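Local coordinates for protein mitochondrial enolase superfamily member 1 (Homo sapiens, PDB 4A35) that dehydrates L-fuconate to 2-keto-3-deoxy-L-fuconate in L-fucose breakdown, using a magnesium ion to stabilise the enediolate intermediate, at residues R103-G106 and V111-L114; G91-L96 and S335-L340; N71-H76 and L114-V119. All blocks are in the same frame, centred on the assembly; numbering follows the deposited sequence.

In the fold
All three contacts are buried and lie on the same side of the chain's centre, away from the magnesium and substrate sites. Interactions 1 and 3 stay within the N-terminal domain and both use helix 110-131: 103-106 meets its first turn, and 71-76 packs on the turns that follow. Interaction 2 instead joins helix 89-97 of that domain to helix 335-348 of the C-terminal barrel domain. All three are of similar, modest size. Interactions 1 and 3 rest mainly on methyl and methylene packing, aided in interaction 1 by a water, and their surroundings include the second subunit. Interaction 2 is more polar, and His-113 ties it to interaction 1 through Glu-338.

Interaction 1: R103-G106 and V111-L114; sequences RWIG and VVHL
Ile-105 and Val-112 meet by aliphatic packing. CG1 of Ile-105 lies 4.0 Å from CB of Val-112 and 4.2 Å from its CG2, the two side chains meeting at a slant. Val-112 places CG1 between its own backbone N and carbonyl carbon (chi1 71°), which turns this methyl to the backbone of Gly-106. There it lies against the bare CA of the glycine, with 3.7 Å between Val-112 CG1 and Gly-106 CA, and no side chain stands between the loop backbone and the helix.

The pairing joins the end of a 3-10 turn, where Gly-106 N bonds to Arg-103 O, to the first turn of helix 110-131 in the N-terminal capping domain of the enolase superfamily. Around it runs the subunit interface: Trp-104 makes a cation-pi contact with Arg-332 of the second subunit, and Ile-105 packs on Val-111 of that subunit.

The polar link is a water. It bridges the two segments by donating to the carbonyl O of Ile-105 at 2.7 Å and accepting from the amide N of Val-112, an N-H of the helix's first turn, at 3.0 Å.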
loop_
_atom_site.group_PDB
_atom_site.type_symbol
_atom_site.label_atom_id
_atom_site.label_comp_id
_atom_site.label_asym_id
_atom_site.label_seq_id
_atom_site.Cartn_x
_atom_site.Cartn_y
_atom_site.Cartn_z
ATOM N N ARG A 103 0.597 -9.934 6.821
ATOM C CA ARG A 103 0.038 -8.568 6.822
ATOM C C ARG A 103 1.187 -7.496 6.829
ATOM O O ARG A 103 0.989 -6.374 6.357
ATOM C CB ARG A 103 -0.909 -8.356 8.042
ATOM C CG ARG A 103 -0.151 -8.232 9.385
ATOM C CD ARG A 103 -1.100 -8.154 10.601
ATOM N NE ARG A 103 -2.208 -7.211 10.383
ATOM C CZ ARG A 103 -2.105 -5.886 10.487
ATOM N NH1 ARG A 103 -0.934 -5.323 10.798
ATOM N NH2 ARG A 103 -3.167 -5.116 10.292
ATOM N N TRP A 104 2.376 -7.874 7.290
ATOM C CA TRP A 104 3.507 -6.934 7.335
ATOM C C TRP A 104 3.866 -6.456 5.919
ATOM O O TRP A 104 4.343 -5.330 5.768
ATOM C CB TRP A 104 4.754 -7.621 7.937
ATOM C CG TRP A 104 5.871 -6.651 8.264
ATOM C CD1 TRP A 104 6.976 -6.386 7.502
ATOM C CD2 TRP A 104 5.983 -5.845 9.430
ATOM N NE1 TRP A 104 7.753 -5.434 8.115
ATOM C CE2 TRP A 104 7.192 -5.112 9.322
ATOM C CE3 TRP A 104 5.175 -5.665 10.576
ATOM C CZ2 TRP A 104 7.564 -4.144 10.264
ATOM C CZ3 TRP A 104 5.580 -4.761 11.547
ATOM C CH2 TRP A 104 6.786 -4.039 11.406
ATOM N N ILE A 105 3.641 -7.312 4.902
ATOM C CA ILE A 105 3.998 -6.913 3.543
ATOM C C ILE A 105 2.902 -6.023 2.873
ATOM O O ILE A 105 3.107 -5.572 1.739
ATOM C CB ILE A 105 4.479 -8.041 2.657
ATOM C CG1 ILE A 105 3.331 -9.017 2.315
ATOM C CG2 ILE A 105 5.754 -8.741 3.286
ATOM C CD1 ILE A 105 3.768 -10.104 1.175
ATOM N N GLY A 106 1.843 -5.715 3.616
ATOM C CA GLY A 106 0.834 -4.733 3.231
ATOM C C GLY A 106 0.937 -3.659 4.315
ATOM O O GLY A 106 1.918 -2.912 4.347
ATOM N N VAL A 111 0.650 -5.495 -3.464
ATOM C CA VAL A 111 0.674 -6.880 -3.976
ATOM C C VAL A 111 -0.184 -7.825 -3.145
ATOM O O VAL A 111 -1.006 -8.584 -3.705
ATOM C CB VAL A 111 2.116 -7.409 -4.087
ATOM C CG1 VAL A 111 2.128 -8.943 -4.234
ATOM C CG2 VAL A 111 2.814 -6.739 -5.277
ATOM N N VAL A 112 -0.021 -7.770 -1.834
ATOM C CA VAL A 112 -0.697 -8.756 -0.964
ATOM C C VAL A 112 -2.243 -8.589 -1.061
ATOM O O VAL A 112 -2.947 -9.604 -1.072
ATOM C CB VAL A 112 -0.181 -8.715 0.511
ATOM C CG1 VAL A 112 -0.648 -7.453 1.243
ATOM C CG2 VAL A 112 -0.573 -10.000 1.273
ATOM N N HIS A 113 -2.723 -7.351 -1.229
ATOM C CA HIS A 113 -4.179 -7.114 -1.336
ATOM C C HIS A 113 -4.703 -7.487 -2.725
ATOM O O HIS A 113 -5.821 -8.032 -2.846
ATOM C CB HIS A 113 -4.543 -5.687 -0.955
ATOM C CG HIS A 113 -5.852 -5.595 -0.220
ATOM N ND1 HIS A 113 -6.125 -6.397 0.877
ATOM C CD2 HIS A 113 -6.855 -4.689 -0.361
ATOM C CE1 HIS A 113 -7.342 -6.054 1.271
ATOM N NE2 HIS A 113 -7.787 -4.982 0.595
ATOM N N LEU A 114 -3.919 -7.202 -3.787
ATOM C CA LEU A 114 -4.281 -7.647 -5.146
ATOM C C LEU A 114 -4.422 -9.181 -5.178
ATOM O O LEU A 114 -5.443 -9.709 -5.669
ATOM C CB LEU A 114 -3.192 -7.204 -6.140
ATOM C CG LEU A 114 -3.058 -5.662 -6.323
ATOM C CD1 LEU A 114 -2.036 -5.367 -7.381
ATOM C CD2 LEU A 114 -4.407 -5.034 -6.801
HETATM O O HOH W 1 1.730 -5.638 -0.631
#

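Interaction 2: G91-L96 and S335-L340; sequences GFYRQL and SVNENL
Tyr-93 reaches from helix 89-97 of the N-terminal domain to Asn-337 and Glu-338 on helix 335-348 of the barrel domain. Its ring extends toward helix 335-348 because CG stands anti to the backbone N (chi1 -174°). Ring atom CD2 lies 3.7 Å from CB of Asn-337, and the two side chains point in opposing senses as they pass, with ring and amide planes 35° apart. The amide turns its polar atoms elsewhere, OD1 to Trp-124 and ND2 to the carbonyl of Cys-150, so Tyr-93 meets mainly its carbon atoms.

Glu-338 also holds CG opposite its backbone N (chi1 -165°) and continues extended, which lays CB, CG and CD along the Tyr-93 hydroxyl: OH is 3.5 Å from CB and 3.4 Å from CD. Ring and carboxylate are steeply inclined. The hydroxyl bonds instead to Glu-108. OE1 of Glu-338 is held by Gly-334 N and His-113, while OE2 forms a salt bridge with Arg-311.

Tyr-93 thus meets Glu-338 by packing, while outside partners engage both polar ends. With Arg-311, the Gly-334 N-H and His-113 around it, the buried carboxylate is probably favoured in its ionised form.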
loop_
_atom_site.group_PDB
_atom_site.type_symbol
_atom_site.label_atom_id
_atom_site.label_comp_id
_atom_site.label_asym_id
_atom_site.label_seq_id
_atom_site.Cartn_x
_atom_site.Cartn_y
_atom_site.Cartn_z
ATOM N N GLY A 91 -14.554 -13.730 9.076
ATOM C CA GLY A 91 -13.436 -14.469 9.666
ATOM C C GLY A 91 -12.397 -14.862 8.636
ATOM O O GLY A 91 -11.191 -14.652 8.841
ATOM N N PHE A 92 -12.866 -15.407 7.488
ATOM C CA PHE A 92 -11.951 -15.815 6.390
ATOM C C PHE A 92 -11.234 -14.585 5.793
ATOM O O PHE A 92 -10.003 -14.607 5.564
ATOM C CB PHE A 92 -12.734 -16.566 5.313
ATOM C CG PHE A 92 -11.863 -17.083 4.199
ATOM C CD1 PHE A 92 -10.957 -18.120 4.426
ATOM C CD2 PHE A 92 -11.924 -16.517 2.932
ATOM C CE1 PHE A 92 -10.193 -18.635 3.388
ATOM C CE2 PHE A 92 -11.141 -17.031 1.884
ATOM C CZ PHE A 92 -10.269 -18.075 2.129
ATOM N N TYR A 93 -12.011 -13.488 5.591
ATOM C CA TYR A 93 -11.466 -12.219 5.135
ATOM C C TYR A 93 -10.331 -11.740 6.077
ATOM O O TYR A 93 -9.225 -11.412 5.616
ATOM C CB TYR A 93 -12.588 -11.164 5.054
ATOM C CG TYR A 93 -12.109 -9.868 4.446
ATOM C CD1 TYR A 93 -11.525 -8.871 5.239
ATOM C CD2 TYR A 93 -12.138 -9.673 3.061
ATOM C CE1 TYR A 93 -11.061 -7.683 4.674
ATOM C CE2 TYR A 93 -11.629 -8.519 2.480
ATOM C CZ TYR A 93 -11.080 -7.528 3.289
ATOM O OH TYR A 93 -10.558 -6.397 2.705
ATOM N N ARG A 94 -10.581 -11.767 7.415
ATOM C CA ARG A 94 -9.581 -11.358 8.408
ATOM C C ARG A 94 -8.317 -12.278 8.343
ATOM O O ARG A 94 -7.206 -11.796 8.518
ATOM C CB ARG A 94 -10.200 -11.362 9.825
ATOM C CG ARG A 94 -9.268 -10.933 10.953
ATOM C CD ARG A 94 -8.925 -9.441 10.927
ATOM N NE ARG A 94 -10.100 -8.598 11.152
ATOM C CZ ARG A 94 -10.595 -8.324 12.356
ATOM N NH1 ARG A 94 -10.007 -8.805 13.448
ATOM N NH2 ARG A 94 -11.672 -7.567 12.479
ATOM N N GLN A 95 -8.483 -13.576 8.103
ATOM C CA GLN A 95 -7.307 -14.460 8.057
ATOM C C GLN A 95 -6.414 -14.154 6.828
ATOM O O GLN A 95 -5.176 -14.093 6.972
ATOM C CB GLN A 95 -7.702 -15.939 8.097
ATOM C CG GLN A 95 -6.494 -16.869 8.098
ATOM C CD GLN A 95 -5.469 -16.713 9.227
ATOM O OE1 GLN A 95 -4.556 -15.811 9.225
ATOM N NE2 GLN A 95 -5.442 -17.768 10.063
ATOM N N LEU A 96 -7.034 -13.864 5.669
ATOM C CA LEU A 96 -6.278 -13.496 4.471
ATOM C C LEU A 96 -5.589 -12.125 4.604
ATOM O O LEU A 96 -4.458 -11.971 4.124
ATOM C CB LEU A 96 -7.162 -13.441 3.224
ATOM C CG LEU A 96 -7.728 -14.773 2.694
ATOM C CD1 LEU A 96 -8.297 -14.586 1.297
ATOM C CD2 LEU A 96 -6.665 -15.859 2.650
ATOM N N SER A 335 -11.893 -7.754 -2.812
ATOM C CA SER A 335 -12.947 -8.486 -3.530
ATOM C C SER A 335 -14.376 -7.947 -3.179
ATOM O O SER A 335 -14.539 -6.786 -2.818
ATOM C CB SER A 335 -12.791 -9.988 -3.258
ATOM O OG SER A 335 -13.710 -10.830 -3.966
ATOM N N VAL A 336 -15.377 -8.811 -3.257
ATOM C CA VAL A 336 -16.757 -8.432 -3.013
ATOM C C VAL A 336 -16.895 -7.913 -1.556
ATOM O O VAL A 336 -17.522 -6.862 -1.337
ATOM C CB VAL A 336 -17.708 -9.628 -3.351
ATOM C CG1 VAL A 336 -19.167 -9.274 -3.012
ATOM C CG2 VAL A 336 -17.577 -9.993 -4.838
ATOM N N ASN A 337 -16.226 -8.580 -0.598
ATOM C CA ASN A 337 -16.368 -8.240 0.838
ATOM C C ASN A 337 -16.054 -6.772 1.112
ATOM O O ASN A 337 -16.882 -6.069 1.650
ATOM C CB ASN A 337 -15.487 -9.119 1.709
ATOM C CG ASN A 337 -15.549 -10.588 1.330
ATOM O OD1 ASN A 337 -15.073 -10.985 0.271
ATOM N ND2 ASN A 337 -16.108 -11.425 2.187
ATOM N N GLU A 338 -14.880 -6.315 0.701
ATOM C CA GLU A 338 -14.491 -4.943 0.959
ATOM C C GLU A 338 -15.264 -3.966 0.070
ATOM O O GLU A 338 -15.620 -2.873 0.550
ATOM C CB GLU A 338 -13.005 -4.774 0.795
ATOM C CG GLU A 338 -12.571 -3.448 1.421
ATOM C CD GLU A 338 -11.064 -3.287 1.564
ATOM O OE1 GLU A 338 -10.321 -3.704 0.649
ATOM O OE2 GLU A 338 -10.638 -2.683 2.577
ATOM N N ASN A 339 -15.524 -4.325 -1.231
ATOM C CA ASN A 339 -16.347 -3.456 -2.083
ATOM C C ASN A 339 -17.732 -3.210 -1.429
ATOM O O ASN A 339 -18.226 -2.088 -1.515
ATOM C CB ASN A 339 -16.549 -4.061 -3.467
ATOM C CG ASN A 339 -15.477 -3.577 -4.411
ATOM O OD1 ASN A 339 -15.500 -2.447 -4.880
ATOM N ND2 ASN A 339 -14.439 -4.384 -4.580
ATOM N N LEU A 340 -18.348 -4.248 -0.803
ATOM C CA LEU A 340 -19.660 -4.077 -0.130
ATOM C C LEU A 340 -19.569 -3.012 0.968
ATOM O O LEU A 340 -20.454 -2.152 1.050
ATOM C CB LEU A 340 -20.157 -5.389 0.511
ATOM C CG LEU A 340 -20.639 -6.452 -0.489
ATOM C CD1 LEU A 340 -20.814 -7.810 0.239
ATOM C CD2 LEU A 340 -21.945 -6.011 -1.141
#

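Interaction 3: N71-H76 and L114-V119; sequences NALAHH and LATAAV
This is a small, buried helix-to-helix contact inside the N-terminal domain, where the C-terminal part of helix 63-73 rests on helix 110-131. On the 71-76 side nearly all of it is made by Leu-73, whose CA is 7.4 Å from CA of Thr-116.

Leu-73 points its CB at the opposite helix. CG stands anti to the carbonyl carbon (chi1 -72°), and the second torsion (chi2 162°) then sets CD1 on the helix surface between Ala-115 and Thr-116. This methyl stands 3.8 Å from CB of Ala-115 and 3.6 Å from both OG1 and the backbone N of Thr-116. The Leu-73 and Thr-116 side chains cross at about a right angle, the leucine bringing a methyl to the threonine hydroxyl. The hydroxyl's polar need is met one turn back, where it hydrogen-bonds to the carbonyl O of Val-112, so an apolar methyl can lie against OG1 inside the core. The Ala-115 methyl, besides meeting CD1, packs on Ala-69 and Val-70 earlier in helix 63-73.

Leu-102 adds to the packing round Leu-73, and Leu-96 of helix 89-97 touches Thr-116. Together these helices form the helical layer that accompanies the three-stranded antiparallel sheet in the N-terminal capping domain of the mandelate racemase/muconate lactonizing enzyme family.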
loop_
_atom_site.group_PDB
_atom_site.type_symbol
_atom_site.label_atom_id
_atom_site.label_comp_id
_atom_site.label_asym_id
_atom_site.label_seq_id
_atom_site.Cartn_x
_atom_site.Cartn_y
_atom_site.Cartn_z
ATOM N N ASN A 71 0.255 -17.668 -4.216
ATOM C CA ASN A 71 0.855 -18.907 -3.686
ATOM C C ASN A 71 1.074 -18.831 -2.164
ATOM O O ASN A 71 0.840 -19.838 -1.482
ATOM C CB ASN A 71 2.162 -19.262 -4.442
ATOM C CG ASN A 71 1.840 -19.772 -5.843
ATOM O OD1 ASN A 71 0.819 -20.450 -6.045
ATOM N ND2 ASN A 71 2.694 -19.502 -6.835
ATOM N N ALA A 72 1.464 -17.639 -1.619
ATOM C CA ALA A 72 1.637 -17.443 -0.167
ATOM C C ALA A 72 0.307 -17.528 0.566
ATOM O O ALA A 72 0.273 -17.958 1.727
ATOM C CB ALA A 72 2.325 -16.091 0.111
ATOM N N LEU A 73 -0.791 -17.120 -0.085
ATOM C CA LEU A 73 -2.095 -17.157 0.582
ATOM C C LEU A 73 -2.820 -18.479 0.447
ATOM O O LEU A 73 -3.757 -18.742 1.212
ATOM C CB LEU A 73 -3.006 -16.060 -0.019
ATOM C CG LEU A 73 -2.642 -14.617 0.356
ATOM C CD1 LEU A 73 -3.291 -13.621 -0.621
ATOM C CD2 LEU A 73 -2.974 -14.321 1.817
ATOM N N ALA A 74 -2.442 -19.279 -0.564
ATOM C CA ALA A 74 -3.150 -20.524 -0.941
ATOM C C ALA A 74 -3.461 -21.484 0.234
ATOM O O ALA A 74 -4.562 -22.060 0.261
ATOM C CB ALA A 74 -2.388 -21.280 -2.029
ATOM N N HIS A 75 -2.520 -21.657 1.197
ATOM C CA HIS A 75 -2.731 -22.602 2.321
ATOM C C HIS A 75 -4.007 -22.221 3.180
ATOM O O HIS A 75 -4.598 -23.107 3.822
ATOM C CB HIS A 75 -1.479 -22.704 3.194
ATOM C CG HIS A 75 -1.230 -21.453 3.998
ATOM N ND1 HIS A 75 -1.631 -21.355 5.319
ATOM C CD2 HIS A 75 -0.641 -20.288 3.633
ATOM C CE1 HIS A 75 -1.267 -20.137 5.720
ATOM N NE2 HIS A 75 -0.656 -19.468 4.755
ATOM N N HIS A 76 -4.422 -20.921 3.168
ATOM C CA HIS A 76 -5.638 -20.448 3.887
ATOM C C HIS A 76 -6.933 -20.952 3.247
ATOM O O HIS A 76 -7.938 -21.060 3.950
ATOM C CB HIS A 76 -5.736 -18.904 3.957
ATOM C CG HIS A 76 -4.721 -18.243 4.855
ATOM N ND1 HIS A 76 -4.580 -18.606 6.195
ATOM C CD2 HIS A 76 -3.785 -17.310 4.557
ATOM C CE1 HIS A 76 -3.588 -17.847 6.665
ATOM N NE2 HIS A 76 -3.129 -17.015 5.728
ATOM N N LEU A 114 -3.919 -7.202 -3.787
ATOM C CA LEU A 114 -4.281 -7.647 -5.146
ATOM C C LEU A 114 -4.422 -9.181 -5.178
ATOM O O LEU A 114 -5.443 -9.709 -5.669
ATOM C CB LEU A 114 -3.192 -7.204 -6.140
ATOM C CG LEU A 114 -3.058 -5.662 -6.323
ATOM C CD1 LEU A 114 -2.036 -5.367 -7.381
ATOM C CD2 LEU A 114 -4.407 -5.034 -6.801
ATOM N N ALA A 115 -3.455 -9.891 -4.549
ATOM C CA ALA A 115 -3.509 -11.331 -4.462
ATOM C C ALA A 115 -4.736 -11.791 -3.665
ATOM O O ALA A 115 -5.395 -12.749 -4.045
ATOM C CB ALA A 115 -2.224 -11.879 -3.835
ATOM N N THR A 116 -5.008 -11.133 -2.526
ATOM C CA THR A 116 -6.182 -11.437 -1.707
ATOM C C THR A 116 -7.479 -11.270 -2.548
ATOM O O THR A 116 -8.383 -12.155 -2.501
ATOM C CB THR A 116 -6.246 -10.497 -0.462
ATOM O OG1 THR A 116 -5.101 -10.721 0.370
ATOM C CG2 THR A 116 -7.535 -10.695 0.340
ATOM N N ALA A 117 -7.549 -10.189 -3.373
ATOM C CA ALA A 117 -8.743 -9.951 -4.198
ATOM C C ALA A 117 -8.917 -11.089 -5.227
ATOM O O ALA A 117 -10.040 -11.580 -5.387
ATOM C CB ALA A 117 -8.667 -8.587 -4.934
ATOM N N ALA A 118 -7.816 -11.594 -5.787
ATOM C CA ALA A 118 -7.866 -12.678 -6.781
ATOM C C ALA A 118 -8.405 -13.985 -6.162
ATOM O O ALA A 118 -9.275 -14.637 -6.755
ATOM C CB ALA A 118 -6.475 -12.901 -7.395
ATOM N N VAL A 119 -7.938 -14.316 -4.944
ATOM C CA VAL A 119 -8.370 -15.528 -4.217
ATOM C C VAL A 119 -9.846 -15.379 -3.836
ATOM O O VAL A 119 -10.663 -16.292 -4.103
ATOM C CB VAL A 119 -7.456 -15.778 -2.987
ATOM C CG1 VAL A 119 -8.040 -16.826 -2.048
ATOM C CG2 VAL A 119 -6.030 -16.174 -3.436
#